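PDB 6H5L: similar to hydroxylamine oxidoreductase from Kuenenia stuttgartiensis, which is a multiheme c-type cytochrome of an anammox bacterium, probably an oxidoreductase that acts reductively within a large complex with a partner cytochrome. Local coordinates for residues Y323-I327 with D416-V422; S365-M370 with G471-A476; A397-Y403 with Q430-V435. All blocks are in the same frame, centred on the assembly; numbering follows the deposited sequence.

How the contacts relate
Contacts 1 and 3 are neighbours on the same side of the chain's centre, with centres about 19 Å apart and nearest atoms about 5 Å apart; helix 420-429 joins them, since its first turn belongs to contact 1 and the chain leaving its end supplies one half of contact 3, 430-435. Contact 2 lies elsewhere, its centre about 30 Å from that of contact 1 and about 35 Å from that of contact 3, and joins helices 356-389 and 455-476. It is the one that lines a heme c pocket; the side chains of I327 in contact 1 and Y403 in contact 3 stay about 8 and 10 Å from a heme. Along the chain, 397-403 and 430-435 both fall between the halves of contact 2.

Contact 1: Y323-I327 with D416-V422; sequences YGIKI and DFLGEPV
The long loop between strand 291-292 and helix 337-350 packs, through 323-327, on the junction of helices 415-418 and 420-429, where G419 ends the first with positive phi (81/158) and is the N-cap of the next. I325 faces L418 (CA to CA 4.3 Å) and K326 faces F417 (5.5 Å). F417 O takes weak hydrogen bonds from both K326 N (3.2 Å) and I327 N (3.4 Å). D416 N bonds to S414 OG, and Y323 OH weakly to S317 O. Across the contact, G324 O accepts a CA-H...O contact from G419 CA (3.5 Å) and stands 3.2 Å from L418 O, another acceptor. A CB on G419 would clash with G324 O. V422 CG2 lies 3.2 Å from Y323 O and 3.8 Å from CG1 of I325 (mt); I327 (mt) brings CD1 3.5 Å from F417 CD1, at the ring edge, and 4.0 Å from L418 CD2. With weak polar links, this structural packing relies largely on apolar contacts and the close backbone fit at G419.

Contact 2: S365-M370 with G471-A476; sequences SLDQFM and GYKGTA. With HEC (heme c), chain I.
Segments 365-370 and 471-476, of helices 356-389 and 455-476, pack antiparallel, their axes at 168° and 9.6 Å apart, with L366 facing T475 (CA to CA 5.9 Å) and M370 facing Y472 (6.7 Å). L366, T475 and Y472 bury most. L366 (tp) directs CD1 to T475 CG2 (3.8 Å), A476 CB (3.8 Å) and Y472 CD1 (4.0 Å). T475 (m) bonds through OG1 to G471 O (2.7 Å) and to S483; OG1 also lies over one face of the F369 ring, 3.6 Å from CD2. F369 (t) places CE2 3.3 Å from G471 C. M370 (mmm) packs on Y472 (t): SD is 3.4 Å from Y472 CD1, a Met-aromatic contact, and CE 4.1 Å from the ring centroid, a CH-pi contact. Y472 OH bonds to R303 O and lies 2.8 Å from HEC O2A; L366 CD2 and A476 CB approach HEC CAD and C3D, each to 3.9 Å. With G471 making room for F369, this helix pair forms part of a heme c pocket wall in a multiheme cytochrome.

Contact 3: A397-Y403 with Q430-V435; sequences AANRDPY and QGKFPV
Two irregular segments meet here. In 397-403 the chain bends through A397 and A398 and then extends from R400 to Y403; in 430-435 it leaves a helix with positive phi at Q430 and G431 (55/39 and 74/15), makes an inverse gamma turn centred on K432 (-89/57) and runs extended from F433 to V435. P402 faces K432 (CA to CA 4.5 Å) and A397 faces F433 (5.3 Å).

Y403 N donates a hydrogen bond to G431 O at 2.9 Å and 163°, the one backbone-to-backbone bond between the segments; G431 O also accepts F433 N weakly (3.0 Å), closing the gamma turn. The K432 side chain reaches across to the bend at 398-400, chi3 and chi4 trans, and NZ bonds to R400 O (3.1 Å) and weakly to A398 O (3.3 Å), tying down the bend.

In van der Waals packing, P402 CB rests 3.2 Å from G431 O and 3.6 Å from Q430 O. A397 CB sits 3.4 Å from K432 O and 4.1 Å from P434 CD, while Y403 (t) brings CD1 3.5 Å from V435 CG2. R400 NH2 approaches P434 CB at 3.7 Å, its guanidinium being salt-bridged to E457.

This loop-to-loop packing brings together the two ends of a stretch that contains helices 406-412, 415-418 and 420-429. Y403 touches P182 and W183 of helix 182-189, meets Y443 of helix 443-446 edge-to-face and bonds through OH to L440 O; F433 meets F426 of helix 420-429 edge-to-face.

Contact 1: Y323-I327 with D416-V422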
loop_
_atom_site.group_PDB
_atom_site.type_symbol
_atom_site.label_atom_id
_atom_site.label_comp_id
_atom_site.label_asym_id
_atom_site.label_seq_id
_atom_site.Cartn_x
_atom_site.Cartn_y
_atom_site.Cartn_z
ATOM N N TYR A 323 48.193 -50.361 -14.814
ATOM C CA TYR A 323 48.475 -51.632 -15.487
ATOM C C TYR A 323 48.634 -51.471 -16.998
ATOM O O TYR A 323 48.285 -52.371 -17.765
ATOM C CB TYR A 323 47.389 -52.669 -15.178
ATOM C CG TYR A 323 46.911 -52.636 -13.743
ATOM C CD1 TYR A 323 47.738 -53.049 -12.708
ATOM C CD2 TYR A 323 45.635 -52.190 -13.425
ATOM C CE1 TYR A 323 47.310 -53.017 -11.395
ATOM C CE2 TYR A 323 45.196 -52.155 -12.113
ATOM C CZ TYR A 323 46.040 -52.571 -11.102
ATOM O OH TYR A 323 45.620 -52.543 -9.792
ATOM N N GLY A 324 49.165 -50.335 -17.443
ATOM C CA GLY A 324 49.355 -50.123 -18.866
ATOM C C GLY A 324 48.080 -50.027 -19.670
ATOM O O GLY A 324 48.100 -50.265 -20.881
ATOM N N ILE A 325 46.967 -49.686 -19.031
ATOM C CA ILE A 325 45.691 -49.524 -19.717
ATOM C C ILE A 325 45.579 -48.078 -20.182
ATOM O O ILE A 325 45.593 -47.151 -19.365
ATOM C CB ILE A 325 44.517 -49.906 -18.806
ATOM C CG1 ILE A 325 44.611 -51.380 -18.407
ATOM C CG2 ILE A 325 43.194 -49.620 -19.500
ATOM C CD1 ILE A 325 43.604 -51.794 -17.356
ATOM N N LYS A 326 45.469 -47.887 -21.498
ATOM C CA LYS A 326 45.400 -46.537 -22.049
ATOM C C LYS A 326 44.106 -45.829 -21.664
ATOM O O LYS A 326 44.097 -44.602 -21.509
ATOM C CB LYS A 326 45.533 -46.589 -23.572
ATOM C CG LYS A 326 46.877 -47.093 -24.089
ATOM C CD LYS A 326 47.974 -46.056 -23.905
ATOM C CE LYS A 326 49.104 -46.258 -24.907
ATOM N NZ LYS A 326 49.688 -47.626 -24.838
ATOM N N ILE A 327 43.013 -46.577 -21.509
ATOM C CA ILE A 327 41.702 -45.959 -21.315
ATOM C C ILE A 327 41.623 -45.271 -19.958
ATOM O O ILE A 327 41.432 -44.052 -19.870
ATOM C CB ILE A 327 40.585 -47.006 -21.470
ATOM C CG1 ILE A 327 40.578 -47.585 -22.885
ATOM C CG2 ILE A 327 39.233 -46.392 -21.136
ATOM C CD1 ILE A 327 39.547 -48.678 -23.086
ATOM N N ASP A 416 45.545 -51.414 -28.259
ATOM C CA ASP A 416 45.369 -49.972 -28.383
ATOM C C ASP A 416 44.507 -49.419 -27.256
ATOM O O ASP A 416 44.667 -48.258 -26.863
ATOM C CB ASP A 416 44.765 -49.640 -29.749
ATOM C CG ASP A 416 44.658 -48.146 -30.000
ATOM O OD1 ASP A 416 45.659 -47.428 -29.792
ATOM O OD2 ASP A 416 43.572 -47.693 -30.420
ATOM N N PHE A 417 43.597 -50.233 -26.722
ATOM C CA PHE A 417 42.731 -49.820 -25.624
ATOM C C PHE A 417 43.308 -50.195 -24.262
ATOM O O PHE A 417 43.368 -49.361 -23.357
ATOM C CB PHE A 417 41.339 -50.446 -25.787
ATOM C CG PHE A 417 40.515 -49.833 -26.885
ATOM C CD1 PHE A 417 39.711 -48.732 -26.630
ATOM C CD2 PHE A 417 40.529 -50.364 -28.166
ATOM C CE1 PHE A 417 38.942 -48.165 -27.634
ATOM C CE2 PHE A 417 39.761 -49.800 -29.175
ATOM C CZ PHE A 417 38.967 -48.700 -28.907
ATOM N N LEU A 418 43.741 -51.444 -24.108
ATOM C CA LEU A 418 44.088 -52.001 -22.810
ATOM C C LEU A 418 45.577 -52.257 -22.638
ATOM O O LEU A 418 46.002 -52.629 -21.537
ATOM C CB LEU A 418 43.313 -53.295 -22.575
ATOM C CG LEU A 418 41.810 -53.258 -22.879
ATOM C CD1 LEU A 418 41.197 -54.633 -22.691
ATOM C CD2 LEU A 418 41.097 -52.230 -22.012
ATOM N N GLY A 419 46.375 -52.063 -23.677
ATOM C CA GLY A 419 47.775 -52.420 -23.630
ATOM C C GLY A 419 47.993 -53.902 -23.882
ATOM O O GLY A 419 47.104 -54.736 -23.715
ATOM N N GLU A 420 49.215 -54.227 -24.300
ATOM C CA GLU A 420 49.546 -55.615 -24.616
ATOM C C GLU A 420 49.377 -56.561 -23.431
ATOM O O GLU A 420 48.702 -57.592 -23.593
ATOM C CB GLU A 420 50.964 -55.684 -25.193
ATOM C CG GLU A 420 51.524 -57.095 -25.337
ATOM C CD GLU A 420 50.670 -57.994 -26.212
ATOM O OE1 GLU A 420 50.600 -59.208 -25.925
ATOM O OE2 GLU A 420 50.072 -57.491 -27.188
ATOM N N PRO A 421 49.935 -56.296 -22.241
ATOM C CA PRO A 421 49.816 -57.298 -21.163
ATOM C C PRO A 421 48.385 -57.559 -20.724
ATOM O O PRO A 421 48.041 -58.705 -20.406
ATOM C CB PRO A 421 50.659 -56.693 -20.030
ATOM C CG PRO A 421 50.674 -55.237 -20.307
ATOM C CD PRO A 421 50.713 -55.123 -21.798
ATOM N N VAL A 422 47.535 -56.533 -20.701
ATOM C CA VAL A 422 46.163 -56.729 -20.247
ATOM C C VAL A 422 45.327 -57.414 -21.321
ATOM O O VAL A 422 44.497 -58.278 -21.019
ATOM C CB VAL A 422 45.548 -55.386 -19.816
ATOM C CG1 VAL A 422 44.144 -55.596 -19.269
ATOM C CG2 VAL A 422 46.426 -54.714 -18.781
#

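Contact 2: S365-M370 with G471-A476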
loop_
_atom_site.group_PDB
_atom_site.type_symbol
_atom_site.label_atom_id
_atom_site.label_comp_id
_atom_site.label_asym_id
_atom_site.label_seq_id
_atom_site.Cartn_x
_atom_site.Cartn_y
_atom_site.Cartn_z
ATOM N N SER A 365 43.329 -30.793 5.095
ATOM C CA SER A 365 42.791 -31.925 5.845
ATOM C C SER A 365 42.011 -32.867 4.937
ATOM O O SER A 365 42.001 -34.082 5.167
ATOM C CB SER A 365 41.907 -31.432 6.985
ATOM O OG SER A 365 42.631 -30.601 7.875
ATOM N N LEU A 366 41.346 -32.328 3.912
ATOM C CA LEU A 366 40.724 -33.181 2.903
ATOM C C LEU A 366 41.760 -34.057 2.215
ATOM O O LEU A 366 41.522 -35.248 1.979
ATOM C CB LEU A 366 39.981 -32.327 1.876
ATOM C CG LEU A 366 39.545 -33.032 0.588
ATOM C CD1 LEU A 366 38.492 -34.092 0.878
ATOM C CD2 LEU A 366 39.037 -32.028 -0.440
ATOM N N ASP A 367 42.918 -33.482 1.881
ATOM C CA ASP A 367 43.990 -34.268 1.278
ATOM C C ASP A 367 44.486 -35.347 2.232
ATOM O O ASP A 367 44.718 -36.491 1.822
ATOM C CB ASP A 367 45.140 -33.351 0.860
ATOM C CG ASP A 367 44.721 -32.311 -0.162
ATOM O OD1 ASP A 367 43.790 -32.588 -0.947
ATOM O OD2 ASP A 367 45.324 -31.216 -0.179
ATOM N N GLN A 368 44.651 -35.003 3.511
ATOM C CA GLN A 368 45.133 -35.977 4.485
ATOM C C GLN A 368 44.133 -37.107 4.682
ATOM O O GLN A 368 44.525 -38.273 4.815
ATOM C CB GLN A 368 45.435 -35.290 5.814
ATOM C CG GLN A 368 46.640 -34.370 5.766
ATOM C CD GLN A 368 47.893 -35.082 5.292
ATOM O OE1 GLN A 368 48.647 -34.557 4.472
ATOM N NE2 GLN A 368 48.124 -36.284 5.810
ATOM N N PHE A 369 42.838 -36.785 4.709
ATOM C CA PHE A 369 41.825 -37.830 4.811
ATOM C C PHE A 369 41.887 -38.772 3.617
ATOM O O PHE A 369 41.744 -39.990 3.770
ATOM C CB PHE A 369 40.432 -37.209 4.932
ATOM C CG PHE A 369 39.315 -38.215 4.901
ATOM C CD1 PHE A 369 38.883 -38.830 6.067
ATOM C CD2 PHE A 369 38.695 -38.548 3.706
ATOM C CE1 PHE A 369 37.857 -39.757 6.041
ATOM C CE2 PHE A 369 37.673 -39.476 3.674
ATOM C CZ PHE A 369 37.252 -40.079 4.842
ATOM N N MET A 370 42.100 -38.225 2.420
ATOM C CA MET A 370 42.136 -39.060 1.223
ATOM C C MET A 370 43.399 -39.912 1.176
ATOM O O MET A 370 43.365 -41.055 0.700
ATOM C CB MET A 370 42.021 -38.187 -0.023
ATOM C CG MET A 370 40.658 -37.551 -0.176
ATOM S SD MET A 370 39.368 -38.806 -0.173
ATOM C CE MET A 370 39.522 -39.451 -1.837
ATOM N N GLY A 471 32.890 -40.835 2.815
ATOM C CA GLY A 471 33.755 -40.038 3.669
ATOM C C GLY A 471 34.500 -38.965 2.903
ATOM O O GLY A 471 34.763 -37.885 3.434
ATOM N N TYR A 472 34.854 -39.251 1.648
ATOM C CA TYR A 472 35.490 -38.249 0.798
ATOM C C TYR A 472 34.566 -37.058 0.570
ATOM O O TYR A 472 34.952 -35.906 0.797
ATOM C CB TYR A 472 35.900 -38.891 -0.531
ATOM C CG TYR A 472 36.136 -37.931 -1.679
ATOM C CD1 TYR A 472 36.952 -36.815 -1.535
ATOM C CD2 TYR A 472 35.564 -38.165 -2.923
ATOM C CE1 TYR A 472 37.171 -35.951 -2.590
ATOM C CE2 TYR A 472 35.783 -37.310 -3.982
ATOM C CZ TYR A 472 36.583 -36.204 -3.811
ATOM O OH TYR A 472 36.795 -35.354 -4.871
ATOM N N LYS A 473 33.338 -37.320 0.120
ATOM C CA LYS A 473 32.404 -36.232 -0.145
ATOM C C LYS A 473 31.982 -35.526 1.138
ATOM O O LYS A 473 31.763 -34.308 1.126
ATOM C CB LYS A 473 31.183 -36.762 -0.895
ATOM C CG LYS A 473 31.497 -37.229 -2.307
ATOM C CD LYS A 473 32.227 -36.147 -3.087
ATOM C CE LYS A 473 32.456 -36.563 -4.528
ATOM N NZ LYS A 473 31.177 -36.760 -5.259
ATOM N N GLY A 474 31.865 -36.260 2.245
ATOM C CA GLY A 474 31.565 -35.618 3.515
ATOM C C GLY A 474 32.683 -34.707 3.984
ATOM O O GLY A 474 32.429 -33.623 4.518
ATOM N N THR A 475 33.936 -35.130 3.788
ATOM C CA THR A 475 35.070 -34.294 4.165
ATOM C C THR A 475 35.191 -33.081 3.250
ATOM O O THR A 475 35.464 -31.969 3.715
ATOM C CB THR A 475 36.362 -35.114 4.142
ATOM O OG1 THR A 475 36.236 -36.231 5.030
ATOM C CG2 THR A 475 37.550 -34.262 4.573
ATOM N N ALA A 476 34.976 -33.274 1.946
ATOM C CA ALA A 476 35.140 -32.173 1.003
ATOM C C ALA A 476 34.012 -31.154 1.114
ATOM O O ALA A 476 34.230 -29.964 0.858
ATOM C CB ALA A 476 35.229 -32.712 -0.425
HETATM FE FE HEC I . 31.372 -30.168 -4.303
HETATM C CHA HEC I . 34.043 -32.188 -4.705
HETATM C CHB HEC I . 29.434 -32.286 -6.222
HETATM C CHC HEC I . 28.577 -28.282 -3.639
HETATM C CHD HEC I . 33.336 -27.668 -2.945
HETATM N NA HEC I . 31.648 -31.965 -5.206
HETATM C C1A HEC I . 32.899 -32.516 -5.398
HETATM C C2A HEC I . 32.782 -33.498 -6.455
HETATM C C3A HEC I . 31.517 -33.525 -6.874
HETATM C C4A HEC I . 30.775 -32.561 -6.097
HETATM C CMA HEC I . 30.937 -34.424 -7.988
HETATM C CAA HEC I . 33.930 -34.358 -7.004
HETATM C CBA HEC I . 34.629 -33.590 -8.116
HETATM C CGA HEC I . 35.826 -32.881 -7.541
HETATM O O1A HEC I . 35.833 -31.624 -7.545
HETATM O O2A HEC I . 36.765 -33.572 -7.071
HETATM N NB HEC I . 29.382 -30.238 -4.877
HETATM C C1B HEC I . 28.779 -31.262 -5.580
HETATM C C2B HEC I . 27.346 -31.080 -5.509
HETATM C C3B HEC I . 27.106 -29.972 -4.806
HETATM C C4B HEC I . 28.382 -29.422 -4.387
HETATM C CMB HEC I . 26.299 -31.987 -6.186
HETATM C CAB HEC I . 25.717 -29.381 -4.482
HETATM C CBB HEC I . 24.891 -30.319 -3.571
HETATM N NC HEC I . 31.029 -28.297 -3.500
HETATM C C1C HEC I . 29.786 -27.754 -3.241
HETATM C C2C HEC I . 29.963 -26.637 -2.331
HETATM C C3C HEC I . 31.273 -26.374 -2.279
HETATM C C4C HEC I . 31.973 -27.472 -2.919
HETATM C CMC HEC I . 28.848 -25.630 -1.974
HETATM C CAC HEC I . 31.941 -25.206 -1.515
HETATM C CBC HEC I . 31.786 -25.399 0.009
HETATM N ND HEC I . 33.391 -29.947 -3.899
HETATM C C1D HEC I . 33.977 -28.841 -3.288
HETATM C C2D HEC I . 35.380 -29.123 -3.074
HETATM C C3D HEC I . 35.600 -30.539 -3.622
HETATM C C4D HEC I . 34.311 -30.968 -4.118
HETATM C CMD HEC I . 36.435 -28.201 -2.427
HETATM C CAD HEC I . 36.925 -31.328 -3.654
HETATM C CBD HEC I . 37.734 -30.824 -4.846
HETATM C CGD HEC I . 39.016 -31.601 -4.972
HETATM O O1D HEC I . 39.980 -31.296 -4.224
HETATM O O2D HEC I . 39.073 -32.520 -5.829
#

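Contact 3: A397-Y403 with Q430-V435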
loop_
_atom_site.group_PDB
_atom_site.type_symbol
_atom_site.label_atom_id
_atom_site.label_comp_id
_atom_site.label_asym_id
_atom_site.label_seq_id
_atom_site.Cartn_x
_atom_site.Cartn_y
_atom_site.Cartn_z
ATOM N N ALA A 397 39.150 -69.039 -9.904
ATOM C CA ALA A 397 38.829 -68.448 -11.199
ATOM C C ALA A 397 38.490 -69.497 -12.249
ATOM O O ALA A 397 37.815 -69.175 -13.234
ATOM C CB ALA A 397 39.995 -67.582 -11.682
ATOM N N ALA A 398 38.938 -70.738 -12.061
ATOM C CA ALA A 398 38.643 -71.792 -13.022
ATOM C C ALA A 398 37.208 -72.293 -12.911
ATOM O O ALA A 398 36.610 -72.672 -13.923
ATOM C CB ALA A 398 39.621 -72.955 -12.841
ATOM N N ASN A 399 36.636 -72.287 -11.708
ATOM C CA ASN A 399 35.300 -72.819 -11.460
ATOM C C ASN A 399 34.288 -71.709 -11.182
ATOM O O ASN A 399 33.409 -71.845 -10.328
ATOM C CB ASN A 399 35.324 -73.820 -10.308
ATOM C CG ASN A 399 36.128 -75.062 -10.635
ATOM O OD1 ASN A 399 37.291 -75.183 -10.249
ATOM N ND2 ASN A 399 35.513 -75.992 -11.358
ATOM N N ARG A 400 34.405 -70.596 -11.902
ATOM C CA ARG A 400 33.439 -69.512 -11.804
ATOM C C ARG A 400 33.415 -68.769 -13.132
ATOM O O ARG A 400 34.299 -68.936 -13.976
ATOM C CB ARG A 400 33.764 -68.567 -10.639
ATOM C CG ARG A 400 34.965 -67.660 -10.861
ATOM C CD ARG A 400 35.290 -66.891 -9.589
ATOM N NE ARG A 400 36.024 -65.658 -9.855
ATOM C CZ ARG A 400 36.301 -64.744 -8.930
ATOM N NH1 ARG A 400 35.905 -64.926 -7.678
ATOM N NH2 ARG A 400 36.972 -63.647 -9.255
ATOM N N ASP A 401 32.380 -67.948 -13.309
ATOM C CA ASP A 401 32.228 -67.202 -14.547
ATOM C C ASP A 401 33.427 -66.279 -14.766
ATOM O O ASP A 401 34.040 -65.801 -13.806
ATOM C CB ASP A 401 30.940 -66.379 -14.526
ATOM C CG ASP A 401 29.732 -67.173 -14.978
ATOM O OD1 ASP A 401 29.898 -68.358 -15.334
ATOM O OD2 ASP A 401 28.615 -66.611 -14.973
ATOM N N PRO A 402 33.785 -66.017 -16.021
ATOM C CA PRO A 402 34.903 -65.102 -16.289
ATOM C C PRO A 402 34.538 -63.651 -16.026
ATOM O O PRO A 402 33.424 -63.353 -15.583
ATOM C CB PRO A 402 35.200 -65.345 -17.774
ATOM C CG PRO A 402 33.891 -65.779 -18.341
ATOM C CD PRO A 402 33.227 -66.588 -17.260
ATOM N N TYR A 403 35.480 -62.750 -16.285
ATOM C CA TYR A 403 35.198 -61.325 -16.201
ATOM C C TYR A 403 34.031 -60.983 -17.127
ATOM O O TYR A 403 33.898 -61.584 -18.200
ATOM C CB TYR A 403 36.446 -60.522 -16.580
ATOM C CG TYR A 403 36.344 -59.029 -16.352
ATOM C CD1 TYR A 403 36.606 -58.476 -15.105
ATOM C CD2 TYR A 403 35.995 -58.174 -17.387
ATOM C CE1 TYR A 403 36.518 -57.111 -14.895
ATOM C CE2 TYR A 403 35.904 -56.808 -17.188
ATOM C CZ TYR A 403 36.167 -56.282 -15.940
ATOM O OH TYR A 403 36.078 -54.923 -15.735
ATOM N N GLN A 430 40.924 -66.002 -21.742
ATOM C CA GLN A 430 39.495 -65.773 -21.964
ATOM C C GLN A 430 38.811 -65.247 -20.703
ATOM O O GLN A 430 37.680 -65.615 -20.381
ATOM C CB GLN A 430 38.809 -67.035 -22.489
ATOM C CG GLN A 430 39.196 -67.381 -23.921
ATOM C CD GLN A 430 38.409 -68.549 -24.482
ATOM O OE1 GLN A 430 37.571 -69.136 -23.799
ATOM N NE2 GLN A 430 38.678 -68.892 -25.736
ATOM N N GLY A 431 39.512 -64.369 -19.986
ATOM C CA GLY A 431 38.924 -63.670 -18.859
ATOM C C GLY A 431 38.715 -64.497 -17.613
ATOM O O GLY A 431 37.986 -64.069 -16.715
ATOM N N LYS A 432 39.340 -65.668 -17.520
ATOM C CA LYS A 432 39.178 -66.537 -16.355
ATOM C C LYS A 432 40.213 -66.199 -15.278
ATOM O O LYS A 432 40.998 -67.037 -14.834
ATOM C CB LYS A 432 39.260 -67.999 -16.776
ATOM C CG LYS A 432 38.011 -68.507 -17.476
ATOM C CD LYS A 432 37.317 -69.571 -16.643
ATOM C CE LYS A 432 35.884 -69.791 -17.101
ATOM N NZ LYS A 432 35.185 -70.794 -16.252
ATOM N N PHE A 433 40.196 -64.936 -14.855
ATOM C CA PHE A 433 41.088 -64.445 -13.815
ATOM C C PHE A 433 40.383 -63.338 -13.047
ATOM O O PHE A 433 39.485 -62.686 -13.594
ATOM C CB PHE A 433 42.413 -63.927 -14.396
ATOM C CG PHE A 433 42.247 -63.014 -15.580
ATOM C CD1 PHE A 433 41.874 -61.689 -15.412
ATOM C CD2 PHE A 433 42.479 -63.479 -16.863
ATOM C CE1 PHE A 433 41.725 -60.852 -16.502
ATOM C CE2 PHE A 433 42.334 -62.647 -17.955
ATOM C CZ PHE A 433 41.957 -61.332 -17.775
ATOM N N PRO A 434 40.755 -63.105 -11.791
ATOM C CA PRO A 434 40.128 -62.025 -11.026
ATOM C C PRO A 434 40.686 -60.660 -11.398
ATOM O O PRO A 434 41.851 -60.510 -11.770
ATOM C CB PRO A 434 40.473 -62.372 -9.569
ATOM C CG PRO A 434 40.994 -63.776 -9.598
ATOM C CD PRO A 434 41.623 -63.934 -10.940
ATOM N N VAL A 435 39.819 -59.655 -11.292
ATOM C CA VAL A 435 40.186 -58.257 -11.486
ATOM C C VAL A 435 39.717 -57.506 -10.247
ATOM O O VAL A 435 38.511 -57.412 -9.995
ATOM C CB VAL A 435 39.570 -57.661 -12.757
ATOM C CG1 VAL A 435 40.021 -56.225 -12.933
ATOM C CG2 VAL A 435 39.946 -58.496 -13.973
#